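Local coordinates for protein pectate lyase 47 (Bacillus sp. TS-47, PDB 1VBL) that probably cleaves the pectate of plant cell walls by elimination, as a thermostable, calcium-binding pectate lyase of polysaccharide lyase family 1, at residues A[190-195]-A[205-210]; A[246-249]-A[254-257]; A[337-342]-A[376-381]. All coordinates share one frame; numbering follows the deposited sequence.

Interaction 1. Residues A[190-195]-A[205-210]; sequences DSISIE and NTFTDG. With CA (calcium ion), chain B.
Phe207 turns the rim of its ring, not a face, toward Ser191 and Ile192. Both neighbours lie near the ring plane. Ser191 offers CB, which sits 3.8 Å from Phe207 CD1. Ile192 reaches further along the rim, and its CD1 lies 3.9 Å from Phe207 CZ. The Ile192 side chain and the ring cross at about a right angle, and Ile192 meets the rim with its end methyl. A chi1 of -63° sets Phe207 CG opposite its own carbonyl carbon and carries the ring toward segment 190-195. No direct hydrogen bond joins the segments. A water links them instead: it donates to Ser191 OG at 2.7 Å and accepts a weak bond from Thr208 N. The ring of Phe165 lies nearly parallel to that of Phe207, with the planes about 5° apart. Replacing Phe207 by an alanine would probably leave Ser191 CB and Ile192 CD1 without their apolar partner and open a gap beside Phe165. Asp190 takes no part in this packing. Its OD1 and OD2 both bind the calcium ion, each at 2.6 Å, and three waters, Asp229 and Asp233 also bind the metal. The contact thus joins the start of strand 192-195, and the residue before it, to strand 200-208 across the interior of a parallel beta-helix, next to the calcium site of a family 1 pectate lyase.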
loop_
_atom_site.group_PDB
_atom_site.type_symbol
_atom_site.label_atom_id
_atom_site.label_comp_id
_atom_site.label_asym_id
_atom_site.label_seq_id
_atom_site.Cartn_x
_atom_site.Cartn_y
_atom_site.Cartn_z
ATOM N N ASP A 190 4.221 6.156 2.724
ATOM C CA ASP A 190 3.558 4.853 2.663
ATOM C C ASP A 190 4.443 3.876 3.426
ATOM O O ASP A 190 5.643 4.108 3.564
ATOM C CB ASP A 190 3.468 4.340 1.227
ATOM C CG ASP A 190 3.055 5.402 0.256
ATOM O OD1 ASP A 190 2.057 6.100 0.532
ATOM O OD2 ASP A 190 3.724 5.532 -0.790
ATOM N N SER A 191 3.870 2.772 3.901
ATOM C CA SER A 191 4.677 1.780 4.606
ATOM C C SER A 191 5.631 1.155 3.589
ATOM O O SER A 191 6.785 0.863 3.894
ATOM C CB SER A 191 3.782 0.709 5.236
ATOM O OG SER A 191 3.101 1.240 6.364
ATOM N N ILE A 192 5.130 0.956 2.374
ATOM C CA ILE A 192 5.929 0.408 1.285
ATOM C C ILE A 192 5.540 1.130 0.006
ATOM O O ILE A 192 4.372 1.140 -0.385
ATOM C CB ILE A 192 5.703 -1.112 1.085
ATOM C CG1 ILE A 192 6.233 -1.883 2.296
ATOM C CG2 ILE A 192 6.416 -1.581 -0.186
ATOM C CD1 ILE A 192 6.123 -3.396 2.169
ATOM N N SER A 193 6.528 1.744 -0.632
ATOM C CA SER A 193 6.309 2.474 -1.867
ATOM C C SER A 193 7.187 1.862 -2.953
ATOM O O SER A 193 8.413 1.866 -2.851
ATOM C CB SER A 193 6.663 3.950 -1.676
ATOM O OG SER A 193 6.545 4.654 -2.900
ATOM N N ILE A 194 6.545 1.323 -3.981
ATOM C CA ILE A 194 7.242 0.691 -5.090
ATOM C C ILE A 194 7.180 1.627 -6.296
ATOM O O ILE A 194 6.102 1.879 -6.843
ATOM C CB ILE A 194 6.581 -0.663 -5.423
ATOM C CG1 ILE A 194 6.609 -1.556 -4.179
ATOM C CG2 ILE A 194 7.289 -1.325 -6.592
ATOM C CD1 ILE A 194 5.852 -2.879 -4.332
ATOM N N GLU A 195 8.338 2.142 -6.700
ATOM C CA GLU A 195 8.410 3.077 -7.820
ATOM C C GLU A 195 9.481 2.661 -8.827
ATOM O O GLU A 195 10.641 2.473 -8.467
ATOM C CB GLU A 195 8.719 4.486 -7.293
ATOM C CG GLU A 195 7.912 4.872 -6.061
ATOM C CD GLU A 195 8.346 6.195 -5.440
ATOM O OE1 GLU A 195 7.930 6.471 -4.294
ATOM O OE2 GLU A 195 9.093 6.958 -6.090
ATOM N N ASN A 205 2.707 -9.881 5.525
ATOM C CA ASN A 205 2.990 -8.699 6.319
ATOM C C ASN A 205 1.639 -8.213 6.810
ATOM O O ASN A 205 0.593 -8.648 6.323
ATOM C CB ASN A 205 3.644 -7.608 5.468
ATOM C CG ASN A 205 4.991 -8.027 4.919
ATOM O OD1 ASN A 205 5.959 -8.198 5.667
ATOM N ND2 ASN A 205 5.063 -8.198 3.603
ATOM N N THR A 206 1.658 -7.330 7.796
ATOM C CA THR A 206 0.428 -6.767 8.315
ATOM C C THR A 206 0.584 -5.257 8.230
ATOM O O THR A 206 1.625 -4.711 8.590
ATOM C CB THR A 206 0.169 -7.209 9.771
ATOM O OG1 THR A 206 -0.147 -8.608 9.788
ATOM C CG2 THR A 206 -0.994 -6.429 10.370
ATOM N N PHE A 207 -0.439 -4.592 7.708
ATOM C CA PHE A 207 -0.415 -3.142 7.558
ATOM C C PHE A 207 -1.568 -2.569 8.363
ATOM O O PHE A 207 -2.709 -2.986 8.193
ATOM C CB PHE A 207 -0.575 -2.772 6.083
ATOM C CG PHE A 207 0.544 -3.267 5.208
ATOM C CD1 PHE A 207 1.656 -2.466 4.959
ATOM C CD2 PHE A 207 0.493 -4.540 4.645
ATOM C CE1 PHE A 207 2.703 -2.924 4.161
ATOM C CE2 PHE A 207 1.534 -5.011 3.846
ATOM C CZ PHE A 207 2.641 -4.202 3.602
ATOM N N THR A 208 -1.266 -1.618 9.243
ATOM C CA THR A 208 -2.296 -1.004 10.077
ATOM C C THR A 208 -1.868 0.383 10.524
ATOM O O THR A 208 -0.675 0.662 10.615
ATOM C CB THR A 208 -2.555 -1.841 11.351
ATOM O OG1 THR A 208 -3.549 -1.193 12.157
ATOM C CG2 THR A 208 -1.271 -1.983 12.173
ATOM N N ASP A 209 -2.831 1.262 10.784
ATOM C CA ASP A 209 -2.480 2.588 11.275
ATOM C C ASP A 209 -2.159 2.439 12.764
ATOM O O ASP A 209 -1.669 3.367 13.407
ATOM C CB ASP A 209 -3.624 3.586 11.047
ATOM C CG ASP A 209 -3.713 4.042 9.597
ATOM O OD1 ASP A 209 -2.843 3.633 8.793
ATOM O OD2 ASP A 209 -4.641 4.809 9.256
ATOM N N GLY A 210 -2.432 1.246 13.290
ATOM C CA GLY A 210 -2.145 0.928 14.683
ATOM C C GLY A 210 -2.584 1.904 15.757
ATOM O O GLY A 210 -3.762 2.242 15.857
HETATM CA CA CA B . 1.868 7.029 -1.935
HETATM O O HOH W 1 0.927 0.132 7.429
HETATM O O HOH W 2 3.196 8.822 -1.073
HETATM O O HOH W 3 3.159 6.411 -4.127
HETATM O O HOH W 4 0.517 8.595 -3.364
#

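Interaction 2. Residues A[246-249]-A[254-257]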
loop_
_atom_site.group_PDB
_atom_site.type_symbol
_atom_site.label_atom_id
_atom_site.label_comp_id
_atom_site.label_asym_id
_atom_site.label_seq_id
_atom_site.Cartn_x
_atom_site.Cartn_y
_atom_site.Cartn_z
ATOM N N ASN A 246 -1.217 -10.919 2.928
ATOM C CA ASN A 246 -0.972 -9.764 3.788
ATOM C C ASN A 246 -2.279 -9.348 4.436
ATOM O O ASN A 246 -3.363 -9.667 3.946
ATOM C CB ASN A 246 -0.459 -8.569 2.975
ATOM C CG ASN A 246 0.865 -8.842 2.309
ATOM O OD1 ASN A 246 1.907 -8.906 2.969
ATOM N ND2 ASN A 246 0.837 -9.010 0.991
ATOM N N VAL A 247 -2.173 -8.639 5.550
ATOM C CA VAL A 247 -3.348 -8.121 6.223
ATOM C C VAL A 247 -3.272 -6.606 6.055
ATOM O O VAL A 247 -2.220 -6.011 6.276
ATOM C CB VAL A 247 -3.352 -8.440 7.739
ATOM C CG1 VAL A 247 -4.451 -7.633 8.429
ATOM C CG2 VAL A 247 -3.591 -9.929 7.967
ATOM N N PHE A 248 -4.374 -6.002 5.623
ATOM C CA PHE A 248 -4.462 -4.556 5.469
ATOM C C PHE A 248 -5.668 -4.179 6.315
ATOM O O PHE A 248 -6.798 -4.542 5.993
ATOM C CB PHE A 248 -4.713 -4.159 4.011
ATOM C CG PHE A 248 -3.623 -4.574 3.074
ATOM C CD1 PHE A 248 -3.691 -5.791 2.402
ATOM C CD2 PHE A 248 -2.517 -3.753 2.868
ATOM C CE1 PHE A 248 -2.669 -6.187 1.534
ATOM C CE2 PHE A 248 -1.492 -4.138 2.004
ATOM C CZ PHE A 248 -1.567 -5.358 1.337
ATOM N N THR A 249 -5.434 -3.459 7.405
ATOM C CA THR A 249 -6.530 -3.096 8.281
ATOM C C THR A 249 -6.356 -1.706 8.874
ATOM O O THR A 249 -5.244 -1.162 8.901
ATOM C CB THR A 249 -6.657 -4.142 9.427
ATOM O OG1 THR A 249 -7.865 -3.921 10.163
ATOM C CG2 THR A 249 -5.467 -4.036 10.373
ATOM N N VAL A 254 -5.458 2.209 0.883
ATOM C CA VAL A 254 -4.575 1.054 0.928
ATOM C C VAL A 254 -3.557 0.873 -0.194
ATOM O O VAL A 254 -2.356 1.052 0.023
ATOM C CB VAL A 254 -5.401 -0.252 1.054
ATOM C CG1 VAL A 254 -4.470 -1.454 1.144
ATOM C CG2 VAL A 254 -6.291 -0.179 2.287
ATOM N N THR A 255 -4.025 0.523 -1.388
ATOM C CA THR A 255 -3.109 0.267 -2.492
ATOM C C THR A 255 -3.426 0.920 -3.827
ATOM O O THR A 255 -4.415 0.601 -4.481
ATOM C CB THR A 255 -2.964 -1.255 -2.723
ATOM O OG1 THR A 255 -2.297 -1.839 -1.595
ATOM C CG2 THR A 255 -2.161 -1.546 -3.996
ATOM N N LEU A 256 -2.549 1.827 -4.228
ATOM C CA LEU A 256 -2.678 2.520 -5.495
ATOM C C LEU A 256 -1.771 1.805 -6.496
ATOM O O LEU A 256 -0.634 1.464 -6.175
ATOM C CB LEU A 256 -2.223 3.972 -5.330
ATOM C CG LEU A 256 -2.316 4.922 -6.524
ATOM C CD1 LEU A 256 -3.773 5.133 -6.910
ATOM C CD2 LEU A 256 -1.669 6.251 -6.149
ATOM N N ILE A 257 -2.281 1.549 -7.695
ATOM C CA ILE A 257 -1.487 0.913 -8.744
ATOM C C ILE A 257 -1.627 1.841 -9.949
ATOM O O ILE A 257 -2.632 1.809 -10.661
ATOM C CB ILE A 257 -2.011 -0.502 -9.092
ATOM C CG1 ILE A 257 -1.877 -1.416 -7.862
ATOM C CG2 ILE A 257 -1.217 -1.082 -10.271
ATOM C CD1 ILE A 257 -2.351 -2.848 -8.091
#
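The ring of Phe248 lies between two other aromatic rings and also meets Val254 at a slant. Phe207, from strand 200-208, lies along one face, offset toward its rim. The two planes are only about 5° apart, but the rings overlap mainly near their rims, and Phe207 CD2 comes within 3.3 Å of Phe248 CE2. Tyr279 comes from strand 272-280, the neighbour on the other side, and its ring plane is turned by about 15° from that of Phe248. Val254 approaches neither squarely over a face nor at the edge. Its CG1 methyl is 3.5 Å from Phe248 CD2, a tight apolar contact, and it also lies 3.9 Å from Phe248 CB. The methyl therefore touches CB as well as the CD2 flank of the ring. A chi1 of -178° places Val254 CG1 opposite its backbone N and sends this branch, not CG2, to the ring. Thr255 stands further along the same flank: its OG1 is 4.3 Å from Phe248 CE2, a loose contact. That hydroxyl has its hydrogen bond elsewhere, with Leu232 O. No hydrogen bond joins the two segments, and the touching residues are all buried. The backbone N of the next residue, Leu256, bonds to OD1 of Asp233, a calcium ligand, so this strand reaches the second shell of the metal site through Asp233. Aromatic side chains lined up from equivalent strands of successive turns, with aliphatic groups packed beside them, are characteristic of the interior of the pectate lyase parallel beta-helix.

Interaction 3. Residues A[337-342]-A[376-381]; sequences DPSLII and ESNTLQ
Ser339 and Ser377 meet through side chains set by different first torsions. In Ser339, chi1 of 72° puts OG between the backbone N and the carbonyl carbon. In Ser377, chi1 of -54° puts OG beside the backbone N; CB, set by the backbone, faces Ser339. Ser339 OG is 3.6 Å from Ser377 CB, a van der Waals contact. No direct hydrogen bond crosses between the segments, and two waters do the polar work. One donates to Asp337 OD2 at 2.5 Å and bonds to Ser377 OG at 2.7 Å. The other lies 2.8 Å from Ser339 OG and accepts from Asn378 ND2 at 3.1 Å. It also gives a weak bond to Ser339 O. Asn378 ND2 has a further partner in Tyr374 O, which ties the amide back to the preceding helix. Asp337 shapes the facing turn. Its OD1 accepts from Ser339 N at 2.9 Å, an Asx turn, and the N-H comes from above the carboxylate plane, 37° out of it. The backbone bond from Leu340 N to Asp337 O, 3.0 Å, closes the 3-10 turn 338-340. The contact is plain, partly buried packing far from the calcium. It sets the loop between strands 322-332 and 342-345 against the last part of helix 370-377 and the residues after it, where Ser373 also touches Pro338 and Ser339, and Leu370 packs on Ile341 and Ile342.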
loop_
_atom_site.group_PDB
_atom_site.type_symbol
_atom_site.label_atom_id
_atom_site.label_comp_id
_atom_site.label_asym_id
_atom_site.label_seq_id
_atom_site.Cartn_x
_atom_site.Cartn_y
_atom_site.Cartn_z
ATOM N N ASP A 337 -25.198 -1.426 -0.523
ATOM C CA ASP A 337 -25.594 -1.561 -1.917
ATOM C C ASP A 337 -24.337 -2.113 -2.592
ATOM O O ASP A 337 -23.326 -1.422 -2.679
ATOM C CB ASP A 337 -25.930 -0.184 -2.485
ATOM C CG ASP A 337 -26.412 -0.241 -3.921
ATOM O OD1 ASP A 337 -26.045 -1.187 -4.647
ATOM O OD2 ASP A 337 -27.152 0.679 -4.323
ATOM N N PRO A 338 -24.376 -3.366 -3.071
ATOM C CA PRO A 338 -23.186 -3.932 -3.719
ATOM C C PRO A 338 -22.647 -3.182 -4.939
ATOM O O PRO A 338 -21.524 -3.440 -5.381
ATOM C CB PRO A 338 -23.610 -5.369 -4.039
ATOM C CG PRO A 338 -25.111 -5.279 -4.144
ATOM C CD PRO A 338 -25.478 -4.343 -3.028
ATOM N N SER A 339 -23.431 -2.248 -5.474
ATOM C CA SER A 339 -22.988 -1.479 -6.632
ATOM C C SER A 339 -21.892 -0.498 -6.211
ATOM O O SER A 339 -21.252 0.133 -7.054
ATOM C CB SER A 339 -24.160 -0.708 -7.248
ATOM O OG SER A 339 -24.553 0.384 -6.435
ATOM N N LEU A 340 -21.677 -0.384 -4.904
ATOM C CA LEU A 340 -20.670 0.520 -4.354
ATOM C C LEU A 340 -19.296 -0.123 -4.226
ATOM O O LEU A 340 -18.306 0.567 -4.016
ATOM C CB LEU A 340 -21.099 1.010 -2.966
ATOM C CG LEU A 340 -22.256 2.003 -2.832
ATOM C CD1 LEU A 340 -23.453 1.531 -3.630
ATOM C CD2 LEU A 340 -22.615 2.149 -1.360
ATOM N N ILE A 341 -19.234 -1.443 -4.358
ATOM C CA ILE A 341 -17.970 -2.147 -4.205
ATOM C C ILE A 341 -16.969 -1.812 -5.309
ATOM O O ILE A 341 -15.764 -1.778 -5.070
ATOM C CB ILE A 341 -18.219 -3.662 -4.113
ATOM C CG1 ILE A 341 -19.151 -3.938 -2.925
ATOM C CG2 ILE A 341 -16.900 -4.407 -3.939
ATOM C CD1 ILE A 341 -19.598 -5.386 -2.784
ATOM N N ILE A 342 -17.469 -1.566 -6.514
ATOM C CA ILE A 342 -16.608 -1.198 -7.631
ATOM C C ILE A 342 -16.849 0.274 -7.932
ATOM O O ILE A 342 -17.978 0.748 -7.872
ATOM C CB ILE A 342 -16.925 -2.009 -8.908
ATOM C CG1 ILE A 342 -16.582 -3.485 -8.696
ATOM C CG2 ILE A 342 -16.131 -1.445 -10.093
ATOM C CD1 ILE A 342 -16.877 -4.356 -9.898
ATOM N N GLU A 376 -25.922 -1.587 -13.166
ATOM C CA GLU A 376 -27.342 -1.327 -12.940
ATOM C C GLU A 376 -27.631 -0.024 -12.211
ATOM O O GLU A 376 -28.684 0.582 -12.413
ATOM C CB GLU A 376 -27.974 -2.470 -12.147
ATOM C CG GLU A 376 -28.069 -3.788 -12.884
ATOM C CD GLU A 376 -28.748 -4.854 -12.046
ATOM O OE1 GLU A 376 -29.880 -4.607 -11.581
ATOM O OE2 GLU A 376 -28.151 -5.935 -11.850
ATOM N N SER A 377 -26.703 0.407 -11.365
ATOM C CA SER A 377 -26.904 1.625 -10.588
ATOM C C SER A 377 -26.013 2.802 -10.964
ATOM O O SER A 377 -26.077 3.854 -10.326
ATOM C CB SER A 377 -26.717 1.315 -9.098
ATOM O OG SER A 377 -27.554 0.246 -8.689
ATOM N N ASN A 378 -25.190 2.646 -11.994
ATOM C CA ASN A 378 -24.298 3.727 -12.388
ATOM C C ASN A 378 -24.445 4.167 -13.839
ATOM O O ASN A 378 -25.109 3.509 -14.637
ATOM C CB ASN A 378 -22.852 3.321 -12.095
ATOM C CG ASN A 378 -22.529 3.372 -10.614
ATOM O OD1 ASN A 378 -22.213 4.433 -10.073
ATOM N ND2 ASN A 378 -22.637 2.228 -9.943
ATOM N N THR A 379 -23.819 5.294 -14.167
ATOM C CA THR A 379 -23.881 5.841 -15.515
ATOM C C THR A 379 -22.874 5.177 -16.447
ATOM O O THR A 379 -23.240 4.301 -17.226
ATOM C CB THR A 379 -23.633 7.361 -15.503
ATOM O OG1 THR A 379 -22.398 7.639 -14.830
ATOM C CG2 THR A 379 -24.775 8.079 -14.787
ATOM N N LEU A 380 -21.614 5.598 -16.371
ATOM C CA LEU A 380 -20.572 5.022 -17.216
ATOM C C LEU A 380 -20.536 3.520 -16.978
ATOM O O LEU A 380 -20.302 3.069 -15.858
ATOM C CB LEU A 380 -19.205 5.632 -16.892
ATOM C CG LEU A 380 -18.039 5.044 -17.696
ATOM C CD1 LEU A 380 -18.314 5.200 -19.188
ATOM C CD2 LEU A 380 -16.744 5.738 -17.318
ATOM N N GLN A 381 -20.765 2.752 -18.039
ATOM C CA GLN A 381 -20.791 1.298 -17.950
ATOM C C GLN A 381 -19.430 0.620 -17.997
ATOM O O GLN A 381 -18.463 1.142 -18.553
ATOM C CB GLN A 381 -21.676 0.731 -19.059
ATOM C CG GLN A 381 -23.113 1.208 -18.979
ATOM C CD GLN A 381 -23.823 0.685 -17.751
ATOM O OE1 GLN A 381 -24.215 -0.485 -17.695
ATOM N NE2 GLN A 381 -23.985 1.544 -16.750
HETATM O O HOH W 5 -28.418 1.361 -6.341
HETATM O O HOH W 6 -23.270 2.792 -7.010
#

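Overall arrangement
The three contacts follow one another along the chain, each closing before the next opens. Interactions 1 and 2 lie near the middle of the molecule, with centres about 7 Å apart, and they touch. Their strands 200-208 and 239-251 are parallel neighbours, so the two contacts belong to adjoining levels of the beta-helix interior. Both are near the calcium site, interaction 1 through a ligand of its own. Interaction 3 stands apart, at about 29 Å from interaction 1 and 22 Å from interaction 2, measured between centres. It lies toward the later strands, where helix 370-377 packs. The first two are part of the buried interior near the metal site; the third joins peripheral parts.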